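Adenine phosphoribosyltransferase, putative (Trypanosoma brucei brucei, PDB 5VN4) probably catalyses the salvage of adenine, joining it to 5-phospho-alpha-D-ribose 1-diphosphate so that AMP and diphosphate are formed. Local coordinates at residues E32-W37 against T57-V62; R64-F69 against V209-E214; T126-A131 against L184-L189; D155-G160 against V178-I183. One frame throughout, in Å; residues are numbered along the deposited sequence. Where two conformers were deposited one is given.

Contact 1. Residues E32-W37 against T57-V62; sequences EKVYKW and TENPEV
Val-34 reaches Asn-59 and Val-62 with one methyl each. From CB, which points toward segment 57-62, the two methyls diverge. CG1, anti to the carbonyl carbon (chi1 -65°), lies against the amide of Asn-59, with Val-34 CG1 3.6 Å from Asn-59 ND2 and slightly farther from CG. The two side chains cross at about a right angle, and the methyl meets the amide nitrogen and carbon. CG2, which sits between the backbone N and the carbonyl carbon, comes to 3.8 Å from Val-62 CG2, and here the valines run past each other in opposite directions. Two conformers were deposited for Val-34, so this pairing describes one of them. Asn-59 is the N-cap of helix 60-75: Val-62 N donates to Asn-59 OD1 at 2.9 Å with an N-H...O angle of 156°, in the plane of the carbonyl. One amide thus caps a helix through its oxygen and packs on Val-34 through its nitrogen end. The contact joins the C-terminal end of helix 26-34 to the start of helix 60-75. Ile-56 of helix 54-57 touches both valines, and Val-62 also rests on Lys-30 and Phe-31 of helix 26-34.

Contact 2. Residues R64-F69 against V209-E214; sequences RGIRDF and VTLVDE
Leu-211 meets helix 60-75 with both of its methyls, one on the ring of Phe-69 and the other on Ile-66. The aromatic part is a CH-pi contact: Leu-211 CD2 stands 3.8 Å from the centroid of the Phe-69 ring and 23° off the ring normal, over one face but displaced toward the rim at CD2 and CE2, each 3.6 Å from that methyl. Phe-69 CG is anti to the backbone N (chi1 180°), which carries the ring from the helix toward the strand. Val-209 CG1 meets the same ring obliquely, 4.2 Å from Phe-69 CE2. The aliphatic part is looser: Leu-211 CD1 lies 4.0 Å from Ile-66 CG1. Phe-31 of helix 26-34 packs on both Ile-66 and Leu-211. None of the polar bonds crosses to segment 209-214: Arg-67 NE forms a salt bridge to Asp-68 OD1 at 2.7 Å, and Arg-67 NH1 another to Glu-101 of the second subunit. Strand 208-213 turns a corner at Leu-211 and Val-212, and there CB of Leu-211 points toward the helix. No hydrogen bond crosses between the segments and all four touching residues are buried, which implies that helix and sheet are joined here by apolar contact alone.

Contact 3. Residues T126-A131 against L184-L189; sequences TKEYAA and LGLTFL. With HSX (5-O-phosphono-alpha-D-ribofuranose), chain D; ADE (adenine), chain C; PPV (pyrophosphate), chain E.
The flat carboxylate of Glu-128 lies against two leucines: Leu-189 CD1 sits almost straight above its CD, over one face, at 4.0 Å, and Leu-186 CD1 is displaced on that same side, 3.8 Å from Glu-128 OE1. The other flat group, the Tyr-129 ring, has pyrophosphate O11 at its edge, in the ring plane, and its OH donates to that oxygen, with Tyr-129 OH 2.5 Å from O11. Adenine N9 and ribose C1 of HSX approach the ring obliquely, and His-45 stacks on it.

Glu-128 CG is anti to the backbone N (chi1 -174°) and the chain beyond is extended, which brings OE1 to the base. There adenine N6 donates to Glu-128 OE1 at 3.1 Å (N-H...O 156°), and adenine N7 is only 2.6 Å from the same OE1. Glu-128 N turns to the other ligand and gives a hydrogen bond to phosphate O3X of HSX at 2.7 Å, although bent at 130°. The bend of the Lys-127 chain at its last torsion sets NZ over the face of the ribose that carries O1 and O3, where Lys-127 NZ donates to HSX O1 at 3.0 Å and to HSX O4 at 3.3 Å; Thr-162 OG1 is a further partner.

Lys-127, Glu-128 and Tyr-129 belong to a type I beta turn from Lys-127 to Ala-130, in the long loop between strands 119-121 and 138-140, consistent with the mobile active-site loop of type I phosphoribosyltransferases. The chemistry implies that one turn reads base, sugar phosphate and pyrophosphate together, with the leucines giving the glutamate an apolar backing.

Contact 4. Residues D155-G160 against V178-I183; sequences DVIATG and VEVAGI. With HSX (5-O-phosphono-alpha-D-ribofuranose), chain D; ADE (adenine), chain C.
Asp-155 and Ile-183 are joined by the one backbone hydrogen bond between these segments: Ile-183 N donates to Asp-155 O at 2.9 Å with an N-H...O angle of 145°. The backbones lie close here, the nearest alpha carbons, Asp-155 CA and Gly-182 CA, being 4.9 Å apart. Beyond this point the chain turns a corner at Ile-183, and Leu-184 takes up the pairing with strand 156-157.

Farther along, Ile-157 CD1 meets Val-180 CG1 at 3.5 Å, tighter than usual for two methyls. The bond from CA to CB of Asp-155 points away from segment 178-183, yet Asp-155 CB lies 4.1 Å from Ile-183 CG1. With CG between the backbone N and the carbonyl carbon (chi1 70°), its carboxylate reaches the sugar, and ribose O2 donates to Asp-155 OD1 at 2.7 Å; OD2 forms a salt bridge to Arg-90. Val-156 lays both methyls against adenine.

The following turn wraps the 5-phosphate. Ala-158 N donates to HSX O2X at 2.8 Å, while Thr-159 gives O3X two bonds, from Thr-159 N at 2.9 Å and from Thr-159 OG1 at 2.6 Å, beside the one from Glu-128 N. Gly-160 N adds a second bond to O2X, and Gly-160 is the N-cap of helix 161-172, whose N-terminal end probably also favours the anion. Two acidic residues, Asp-155 and Asp-154, whose OD2 also hydrogen-bonds the ribose phosphate, followed by a phosphate-binding turn between strand and helix, form the PRPP-binding motif of type I phosphoribosyltransferases.

From the N terminus, contact 1 closes a short loop, bringing the end of helix 26-34 to the start of helix 60-75 before contact 2 opens farther along that same helix. Contact 2 closes a loop of about 140 residues, returning to strand 208-213. Contact 3 is nested within it, and contact 4 within contact 3, so the three enclose one another without crossing. Strands 176-182 and 184-185 follow one another in the chain and both pair in parallel with strand 208-213, which ties contacts 3 and 4 to contact 2 through the sheet. Tyr-35 links contact 1 to the rest by packing on Val-212, Ile-183 and Leu-184. Contacts 3 and 4 both line the site holding adenine and the ribose phosphate.

Contact 1. Residues E32-W37 against T57-V62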
# COMPACT_ATOMS: atom_id res chain seq x y z
N GLU A 32 -18.80 11.30 -2.19
CA GLU A 32 -19.49 12.08 -1.16
C GLU A 32 -20.26 11.18 -0.20
O GLU A 32 -20.49 11.57 0.95
CB GLU A 32 -20.43 13.09 -1.81
CG GLU A 32 -19.70 14.28 -2.41
CD GLU A 32 -20.59 15.20 -3.22
OE1 GLU A 32 -21.80 14.90 -3.35
OE2 GLU A 32 -20.08 16.23 -3.72
N LYS A 33 -20.66 9.99 -0.64
CA LYS A 33 -21.41 9.09 0.23
C LYS A 33 -20.52 8.19 1.07
O LYS A 33 -21.02 7.56 2.01
CB LYS A 33 -22.39 8.26 -0.60
CG LYS A 33 -23.43 9.14 -1.28
CD LYS A 33 -24.41 8.37 -2.14
CE LYS A 33 -25.36 9.34 -2.83
NZ LYS A 33 -24.62 10.37 -3.63
N VAL A 34 -19.21 8.12 0.79
CA VAL A 34 -18.35 7.18 1.48
C VAL A 34 -17.20 7.84 2.23
O VAL A 34 -16.80 7.34 3.28
CB VAL A 34 -17.85 6.04 0.58
CG1 VAL A 34 -19.02 5.18 0.11
CG2 VAL A 34 -17.09 6.59 -0.59
N TYR A 35 -16.68 8.97 1.73
CA TYR A 35 -15.56 9.60 2.42
C TYR A 35 -16.06 10.18 3.74
O TYR A 35 -17.05 10.92 3.77
CB TYR A 35 -14.93 10.69 1.55
CG TYR A 35 -13.41 10.58 1.31
CD1 TYR A 35 -12.55 10.04 2.27
CD2 TYR A 35 -12.85 11.03 0.13
CE1 TYR A 35 -11.17 9.96 2.04
CE2 TYR A 35 -11.49 10.96 -0.11
CZ TYR A 35 -10.66 10.42 0.84
OH TYR A 35 -9.31 10.36 0.56
N LYS A 36 -15.43 9.79 4.83
CA LYS A 36 -15.71 10.34 6.15
C LYS A 36 -14.48 11.04 6.70
O LYS A 36 -13.34 10.64 6.42
CB LYS A 36 -16.13 9.25 7.14
CG LYS A 36 -17.26 8.37 6.68
CD LYS A 36 -18.53 9.17 6.43
CE LYS A 36 -19.64 8.28 5.89
NZ LYS A 36 -20.83 9.07 5.49
N TRP A 37 -14.71 12.07 7.49
CA TRP A 37 -13.63 12.72 8.21
C TRP A 37 -13.80 12.53 9.71
O TRP A 37 -14.91 12.34 10.22
CB TRP A 37 -13.54 14.21 7.87
CG TRP A 37 -14.74 15.03 8.25
CD1 TRP A 37 -15.83 15.29 7.47
CD2 TRP A 37 -14.98 15.68 9.50
NE1 TRP A 37 -16.74 16.06 8.16
CE2 TRP A 37 -16.24 16.32 9.41
CE3 TRP A 37 -14.26 15.79 10.70
CZ2 TRP A 37 -16.79 17.05 10.46
CZ3 TRP A 37 -14.81 16.53 11.74
CH2 TRP A 37 -16.06 17.15 11.61
N THR A 57 -11.01 2.34 0.60
CA THR A 57 -10.61 0.99 0.18
C THR A 57 -11.68 -0.04 0.51
O THR A 57 -11.77 -1.07 -0.16
CB THR A 57 -9.26 0.58 0.78
OG1 THR A 57 -9.34 0.51 2.20
CG2 THR A 57 -8.19 1.58 0.38
N GLU A 58 -12.52 0.23 1.51
CA GLU A 58 -13.62 -0.65 1.85
C GLU A 58 -14.79 -0.55 0.90
O GLU A 58 -15.74 -1.35 1.04
CB GLU A 58 -14.07 -0.40 3.29
CG GLU A 58 -13.09 -0.93 4.29
CD GLU A 58 -13.45 -0.58 5.72
OE1 GLU A 58 -14.65 -0.40 6.02
OE2 GLU A 58 -12.51 -0.49 6.54
N ASN A 59 -14.76 0.36 -0.07
CA ASN A 59 -15.84 0.49 -1.04
C ASN A 59 -15.34 0.08 -2.42
O ASN A 59 -14.72 0.90 -3.12
CB ASN A 59 -16.39 1.92 -1.06
CG ASN A 59 -17.67 2.03 -1.85
OD1 ASN A 59 -17.65 2.22 -3.07
ND2 ASN A 59 -18.80 1.87 -1.16
N PRO A 60 -15.56 -1.16 -2.85
CA PRO A 60 -14.99 -1.58 -4.14
C PRO A 60 -15.50 -0.79 -5.33
O PRO A 60 -14.77 -0.63 -6.31
CB PRO A 60 -15.33 -3.08 -4.22
CG PRO A 60 -16.46 -3.28 -3.26
CD PRO A 60 -16.19 -2.29 -2.14
N GLU A 61 -16.74 -0.28 -5.28
CA GLU A 61 -17.24 0.54 -6.38
C GLU A 61 -16.40 1.80 -6.57
O GLU A 61 -16.02 2.16 -7.69
CB GLU A 61 -18.72 0.87 -6.19
CG GLU A 61 -19.32 1.70 -7.32
CD GLU A 61 -20.80 1.95 -7.14
OE1 GLU A 61 -21.55 1.76 -8.12
OE2 GLU A 61 -21.22 2.35 -6.04
N VAL A 62 -16.09 2.51 -5.47
CA VAL A 62 -15.25 3.70 -5.58
C VAL A 62 -13.83 3.32 -5.99
O VAL A 62 -13.20 4.01 -6.80
CB VAL A 62 -15.30 4.55 -4.30
CG1 VAL A 62 -14.20 5.61 -4.31
CG2 VAL A 62 -16.67 5.23 -4.15

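Contact 2. Residues R64-F69 against V209-E214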
# COMPACT_ATOMS: atom_id res chain seq x y z
N ARG A 64 -12.91 0.83 -7.85
CA ARG A 64 -12.98 0.58 -9.28
C ARG A 64 -13.09 1.89 -10.06
O ARG A 64 -12.51 2.02 -11.14
CB ARG A 64 -14.16 -0.34 -9.59
CG ARG A 64 -14.23 -0.82 -11.03
CD ARG A 64 -15.32 -1.87 -11.18
NE ARG A 64 -15.22 -2.88 -10.13
CZ ARG A 64 -16.09 -3.03 -9.13
NH1 ARG A 64 -17.16 -2.26 -9.06
NH2 ARG A 64 -15.88 -3.96 -8.21
N GLY A 65 -13.85 2.86 -9.54
CA GLY A 65 -13.94 4.14 -10.22
C GLY A 65 -12.61 4.88 -10.26
O GLY A 65 -12.26 5.48 -11.28
N ILE A 66 -11.86 4.83 -9.16
CA ILE A 66 -10.51 5.41 -9.13
C ILE A 66 -9.62 4.72 -10.16
O ILE A 66 -8.95 5.38 -10.97
CB ILE A 66 -9.91 5.29 -7.72
CG1 ILE A 66 -10.70 6.09 -6.69
CG2 ILE A 66 -8.43 5.70 -7.72
CD1 ILE A 66 -10.40 5.66 -5.27
N ARG A 67 -9.57 3.39 -10.11
CA ARG A 67 -8.77 2.63 -11.05
C ARG A 67 -9.14 2.97 -12.48
O ARG A 67 -8.28 3.29 -13.31
CB ARG A 67 -8.98 1.13 -10.78
CG ARG A 67 -8.04 0.19 -11.51
CD ARG A 67 -8.57 -0.33 -12.84
NE ARG A 67 -9.97 -0.75 -12.83
CZ ARG A 67 -10.41 -1.98 -12.54
NH1 ARG A 67 -9.57 -2.94 -12.19
NH2 ARG A 67 -11.71 -2.23 -12.60
N ASP A 68 -10.44 2.92 -12.79
CA ASP A 68 -10.89 3.14 -14.16
C ASP A 68 -10.56 4.54 -14.63
O ASP A 68 -10.16 4.74 -15.78
CB ASP A 68 -12.40 2.89 -14.27
CG ASP A 68 -12.77 1.42 -14.15
OD1 ASP A 68 -11.88 0.55 -14.21
OD2 ASP A 68 -13.98 1.14 -14.00
N PHE A 69 -10.72 5.54 -13.75
CA PHE A 69 -10.42 6.91 -14.13
C PHE A 69 -8.97 7.06 -14.58
O PHE A 69 -8.69 7.58 -15.66
CB PHE A 69 -10.72 7.88 -12.99
CG PHE A 69 -10.41 9.30 -13.34
CD1 PHE A 69 -11.36 10.09 -13.97
CD2 PHE A 69 -9.15 9.84 -13.12
CE1 PHE A 69 -11.08 11.39 -14.35
CE2 PHE A 69 -8.86 11.14 -13.50
CZ PHE A 69 -9.83 11.92 -14.11
N VAL A 209 -3.82 16.34 -10.20
CA VAL A 209 -5.17 15.85 -10.43
C VAL A 209 -5.60 15.09 -9.17
O VAL A 209 -5.07 14.01 -8.88
CB VAL A 209 -5.23 14.93 -11.66
CG1 VAL A 209 -6.62 14.31 -11.80
CG2 VAL A 209 -4.84 15.70 -12.91
N THR A 210 -6.53 15.67 -8.41
CA THR A 210 -7.06 15.01 -7.22
C THR A 210 -8.56 14.85 -7.41
O THR A 210 -9.27 15.84 -7.57
CB THR A 210 -6.75 15.79 -5.94
OG1 THR A 210 -7.32 17.10 -6.01
CG2 THR A 210 -5.25 15.90 -5.73
N LEU A 211 -9.04 13.61 -7.38
CA LEU A 211 -10.41 13.34 -7.81
C LEU A 211 -11.44 14.17 -7.05
O LEU A 211 -12.32 14.78 -7.66
CB LEU A 211 -10.72 11.84 -7.71
CG LEU A 211 -9.88 10.97 -8.65
CD1 LEU A 211 -10.38 9.53 -8.62
CD2 LEU A 211 -9.86 11.52 -10.07
N VAL A 212 -11.36 14.18 -5.72
CA VAL A 212 -12.24 15.07 -4.96
C VAL A 212 -11.41 16.07 -4.17
O VAL A 212 -10.17 16.10 -4.26
CB VAL A 212 -13.32 14.33 -4.14
CG1 VAL A 212 -14.25 13.56 -5.08
CG2 VAL A 212 -12.69 13.40 -3.12
N ASP A 213 -12.10 16.94 -3.42
CA ASP A 213 -11.48 18.08 -2.77
C ASP A 213 -12.12 18.26 -1.40
O ASP A 213 -12.92 17.43 -0.95
CB ASP A 213 -11.55 19.33 -3.66
CG ASP A 213 -12.98 19.79 -3.91
OD1 ASP A 213 -13.91 19.22 -3.31
OD2 ASP A 213 -13.16 20.73 -4.71
N GLU A 214 -11.80 19.38 -0.76
CA GLU A 214 -12.27 19.64 0.60
C GLU A 214 -13.79 19.71 0.71
O GLU A 214 -14.32 19.58 1.82
CB GLU A 214 -11.64 20.93 1.15
CG GLU A 214 -11.88 22.18 0.31
CD GLU A 214 -10.76 22.46 -0.69
OE1 GLU A 214 -10.28 21.50 -1.32
OE2 GLU A 214 -10.35 23.63 -0.85

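Contact 3. Residues T126-A131 against L184-L189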
# COMPACT_ATOMS: atom_id res chain seq x y z
N THR A 126 8.06 17.56 4.95
CA THR A 126 7.04 18.03 5.87
C THR A 126 5.68 17.59 5.34
O THR A 126 5.52 17.29 4.15
CB THR A 126 7.09 19.56 6.04
OG1 THR A 126 6.80 20.20 4.80
CG2 THR A 126 8.47 20.00 6.53
N LYS A 127 4.69 17.53 6.24
CA LYS A 127 3.31 17.21 5.89
C LYS A 127 2.40 18.17 6.64
O LYS A 127 2.84 18.88 7.55
CB LYS A 127 2.94 15.76 6.26
CG LYS A 127 3.79 14.66 5.61
CD LYS A 127 3.37 13.31 6.19
CE LYS A 127 4.00 12.13 5.45
NZ LYS A 127 3.40 11.91 4.11
N GLU A 128 1.11 18.17 6.29
CA GLU A 128 0.15 19.01 7.01
C GLU A 128 0.30 18.85 8.52
O GLU A 128 0.20 19.83 9.27
CB GLU A 128 -1.29 18.66 6.59
CG GLU A 128 -2.35 19.60 7.19
CD GLU A 128 -3.80 19.19 6.95
OE1 GLU A 128 -4.06 18.13 6.36
OE2 GLU A 128 -4.70 19.95 7.37
N TYR A 129 0.58 17.63 8.98
CA TYR A 129 0.66 17.35 10.40
C TYR A 129 2.05 16.93 10.87
O TYR A 129 2.20 16.40 11.97
CB TYR A 129 -0.37 16.29 10.80
CG TYR A 129 -0.41 15.04 9.96
CD1 TYR A 129 0.63 14.11 9.99
CD2 TYR A 129 -1.51 14.75 9.16
CE1 TYR A 129 0.57 12.94 9.24
CE2 TYR A 129 -1.58 13.60 8.42
CZ TYR A 129 -0.54 12.70 8.45
OH TYR A 129 -0.63 11.54 7.71
N ALA A 130 3.09 17.18 10.07
CA ALA A 130 4.44 16.76 10.45
C ALA A 130 5.41 17.90 10.18
O ALA A 130 5.57 18.34 9.04
CB ALA A 130 4.87 15.50 9.69
N ALA A 131 6.06 18.38 11.24
CA ALA A 131 7.16 19.31 11.09
C ALA A 131 8.39 18.56 10.58
O ALA A 131 8.49 17.33 10.67
CB ALA A 131 7.48 19.99 12.43
N LEU A 184 -7.76 13.03 -3.03
CA LEU A 184 -8.28 14.14 -2.24
C LEU A 184 -7.25 15.26 -2.23
O LEU A 184 -6.12 15.07 -1.76
CB LEU A 184 -8.59 13.69 -0.81
CG LEU A 184 -9.03 14.80 0.15
CD1 LEU A 184 -10.33 15.45 -0.30
CD2 LEU A 184 -9.17 14.24 1.54
N GLY A 185 -7.64 16.42 -2.74
CA GLY A 185 -6.78 17.59 -2.72
C GLY A 185 -7.41 18.66 -1.85
O GLY A 185 -8.57 19.01 -2.06
N LEU A 186 -6.67 19.16 -0.86
CA LEU A 186 -7.20 20.22 0.01
C LEU A 186 -6.73 21.53 -0.61
O LEU A 186 -5.65 22.04 -0.30
CB LEU A 186 -6.71 20.03 1.43
CG LEU A 186 -7.04 18.65 2.04
CD1 LEU A 186 -6.49 18.51 3.44
CD2 LEU A 186 -8.54 18.39 2.02
N THR A 187 -7.53 22.07 -1.54
CA THR A 187 -7.01 23.12 -2.41
C THR A 187 -6.71 24.40 -1.65
O THR A 187 -5.85 25.18 -2.09
CB THR A 187 -7.93 23.37 -3.61
OG1 THR A 187 -9.13 24.01 -3.19
CG2 THR A 187 -8.27 22.07 -4.31
N PHE A 188 -7.37 24.63 -0.52
CA PHE A 188 -7.09 25.83 0.26
C PHE A 188 -5.66 25.86 0.79
O PHE A 188 -5.16 26.93 1.14
CB PHE A 188 -8.12 26.01 1.39
CG PHE A 188 -8.10 24.91 2.42
CD1 PHE A 188 -7.30 25.01 3.55
CD2 PHE A 188 -8.91 23.80 2.28
CE1 PHE A 188 -7.30 23.99 4.51
CE2 PHE A 188 -8.92 22.78 3.23
CZ PHE A 188 -8.10 22.88 4.34
N LEU A 189 -4.99 24.70 0.85
CA LEU A 189 -3.60 24.64 1.26
C LEU A 189 -2.62 24.87 0.10
O LEU A 189 -1.41 24.93 0.34
CB LEU A 189 -3.29 23.30 1.95
CG LEU A 189 -4.08 23.05 3.25
CD1 LEU A 189 -3.79 21.66 3.78
CD2 LEU A 189 -3.75 24.09 4.30
C1 HSX D . -0.27 11.75 4.53
O4 HSX D . 0.34 13.02 4.26
C2 HSX D . -0.94 11.38 3.22
O2 HSX D . -1.14 9.97 3.10
C3 HSX D . 0.03 11.94 2.19
O3 HSX D . 1.17 11.08 2.03
C4 HSX D . 0.50 13.23 2.85
C5 HSX D . -0.29 14.45 2.40
O5 HSX D . 0.07 15.60 3.17
P' HSX D . 1.03 16.76 2.58
O1X HSX D . 2.46 16.23 2.55
O2X HSX D . 0.51 17.11 1.21
O3X HSX D . 0.85 17.88 3.58
O1 HSX D . 0.74 10.79 4.86
N9 ADE C . -2.71 13.62 5.09
C8 ADE C . -2.42 14.95 5.21
N7 ADE C . -3.45 15.68 5.58
C5 ADE C . -4.49 14.77 5.70
C6 ADE C . -5.85 14.92 6.06
N6 ADE C . -6.42 16.09 6.37
N1 ADE C . -6.61 13.80 6.08
C2 ADE C . -6.04 12.63 5.76
N3 ADE C . -4.78 12.37 5.41
C4 ADE C . -4.05 13.50 5.40
O11 PPV E . 1.59 10.39 7.44
P1 PPV E . 2.01 8.94 7.47
O21 PPV E . 2.07 8.35 8.86
O31 PPV E . 3.22 8.67 6.61
OPP PPV E . 0.78 8.20 6.72
P2 PPV E . 0.64 6.73 6.06
O12 PPV E . -0.81 6.53 6.41
O22 PPV E . 0.94 6.96 4.59
O32 PPV E . 1.56 5.76 6.74

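Contact 4. Residues D155-G160 against V178-I183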
# COMPACT_ATOMS: atom_id res chain seq x y z
N ASP A 155 -2.68 9.31 -1.76
CA ASP A 155 -4.11 9.49 -1.50
C ASP A 155 -4.49 10.96 -1.36
O ASP A 155 -5.32 11.48 -2.11
CB ASP A 155 -4.63 8.61 -0.34
CG ASP A 155 -4.12 9.03 1.03
OD1 ASP A 155 -2.97 9.50 1.14
OD2 ASP A 155 -4.89 8.83 2.00
N VAL A 156 -3.86 11.67 -0.42
CA VAL A 156 -4.19 13.06 -0.10
C VAL A 156 -3.03 13.95 -0.51
O VAL A 156 -1.87 13.62 -0.26
CB VAL A 156 -4.46 13.21 1.41
CG1 VAL A 156 -4.74 14.68 1.77
CG2 VAL A 156 -5.63 12.33 1.84
N ILE A 157 -3.35 15.09 -1.12
CA ILE A 157 -2.42 16.20 -1.29
C ILE A 157 -2.92 17.35 -0.43
O ILE A 157 -4.03 17.86 -0.66
CB ILE A 157 -2.25 16.60 -2.76
CG1 ILE A 157 -1.73 15.42 -3.59
CG2 ILE A 157 -1.29 17.79 -2.85
CD1 ILE A 157 -1.72 15.64 -5.06
N ALA A 158 -2.14 17.72 0.58
CA ALA A 158 -2.52 18.75 1.52
C ALA A 158 -1.55 19.91 1.33
O ALA A 158 -1.74 20.72 0.41
CB ALA A 158 -2.59 18.18 2.95
N THR A 159 -0.49 20.02 2.13
CA THR A 159 0.49 21.08 1.92
C THR A 159 1.35 20.85 0.68
O THR A 159 2.00 21.79 0.21
CB THR A 159 1.44 21.19 3.11
OG1 THR A 159 2.27 20.02 3.19
CG2 THR A 159 0.69 21.39 4.41
N GLY A 160 1.39 19.63 0.15
CA GLY A 160 2.29 19.34 -0.95
C GLY A 160 3.71 19.04 -0.54
O GLY A 160 4.56 18.84 -1.42
N VAL A 178 5.09 13.55 -15.57
CA VAL A 178 3.92 13.80 -16.40
C VAL A 178 2.78 14.42 -15.60
O VAL A 178 2.14 15.38 -16.05
CB VAL A 178 3.49 12.49 -17.09
CG1 VAL A 178 2.23 12.69 -17.92
CG2 VAL A 178 4.62 11.96 -17.95
N GLU A 179 2.51 13.88 -14.42
CA GLU A 179 1.34 14.29 -13.66
C GLU A 179 1.53 13.85 -12.22
O GLU A 179 2.24 12.87 -11.94
CB GLU A 179 0.08 13.64 -14.24
CG GLU A 179 -1.22 14.06 -13.64
CD GLU A 179 -2.38 13.78 -14.57
OE1 GLU A 179 -2.51 14.50 -15.58
OE2 GLU A 179 -3.15 12.85 -14.28
N VAL A 180 0.87 14.57 -11.33
CA VAL A 180 0.73 14.23 -9.92
C VAL A 180 -0.73 13.85 -9.71
O VAL A 180 -1.63 14.60 -10.12
CB VAL A 180 1.12 15.44 -9.07
CG1 VAL A 180 0.53 15.36 -7.67
CG2 VAL A 180 2.65 15.60 -9.03
N ALA A 181 -0.97 12.69 -9.09
CA ALA A 181 -2.31 12.12 -8.96
C ALA A 181 -2.65 11.85 -7.50
O ALA A 181 -1.81 11.39 -6.73
CB ALA A 181 -2.43 10.81 -9.74
N GLY A 182 -3.91 12.09 -7.15
CA GLY A 182 -4.41 11.72 -5.83
C GLY A 182 -5.92 11.58 -5.85
O GLY A 182 -6.57 11.82 -6.87
N ILE A 183 -6.48 11.19 -4.70
CA ILE A 183 -7.93 11.13 -4.59
C ILE A 183 -8.55 12.30 -3.83
O ILE A 183 -9.75 12.55 -3.99
CB ILE A 183 -8.46 9.77 -4.08
CG1 ILE A 183 -7.94 9.45 -2.67
CG2 ILE A 183 -8.12 8.68 -5.09
CD1 ILE A 183 -8.60 8.22 -2.05
C1 HSX D . -0.27 11.75 4.53
O4 HSX D . 0.34 13.02 4.26
C2 HSX D . -0.94 11.38 3.22
O2 HSX D . -1.14 9.97 3.10
C3 HSX D . 0.03 11.94 2.19
O3 HSX D . 1.17 11.08 2.03
C4 HSX D . 0.50 13.23 2.85
C5 HSX D . -0.29 14.45 2.40
O5 HSX D . 0.07 15.60 3.17
P' HSX D . 1.03 16.76 2.58
O1X HSX D . 2.46 16.23 2.55
O2X HSX D . 0.51 17.11 1.21
O3X HSX D . 0.85 17.88 3.58
O1 HSX D . 0.74 10.79 4.86
N9 ADE C . -2.71 13.62 5.09
C8 ADE C . -2.42 14.95 5.21
N7 ADE C . -3.45 15.68 5.58
C5 ADE C . -4.49 14.77 5.70
C6 ADE C . -5.85 14.92 6.06
N6 ADE C . -6.42 16.09 6.37
N1 ADE C . -6.61 13.80 6.08
C2 ADE C . -6.04 12.63 5.76
N3 ADE C . -4.78 12.37 5.41
C4 ADE C . -4.05 13.50 5.40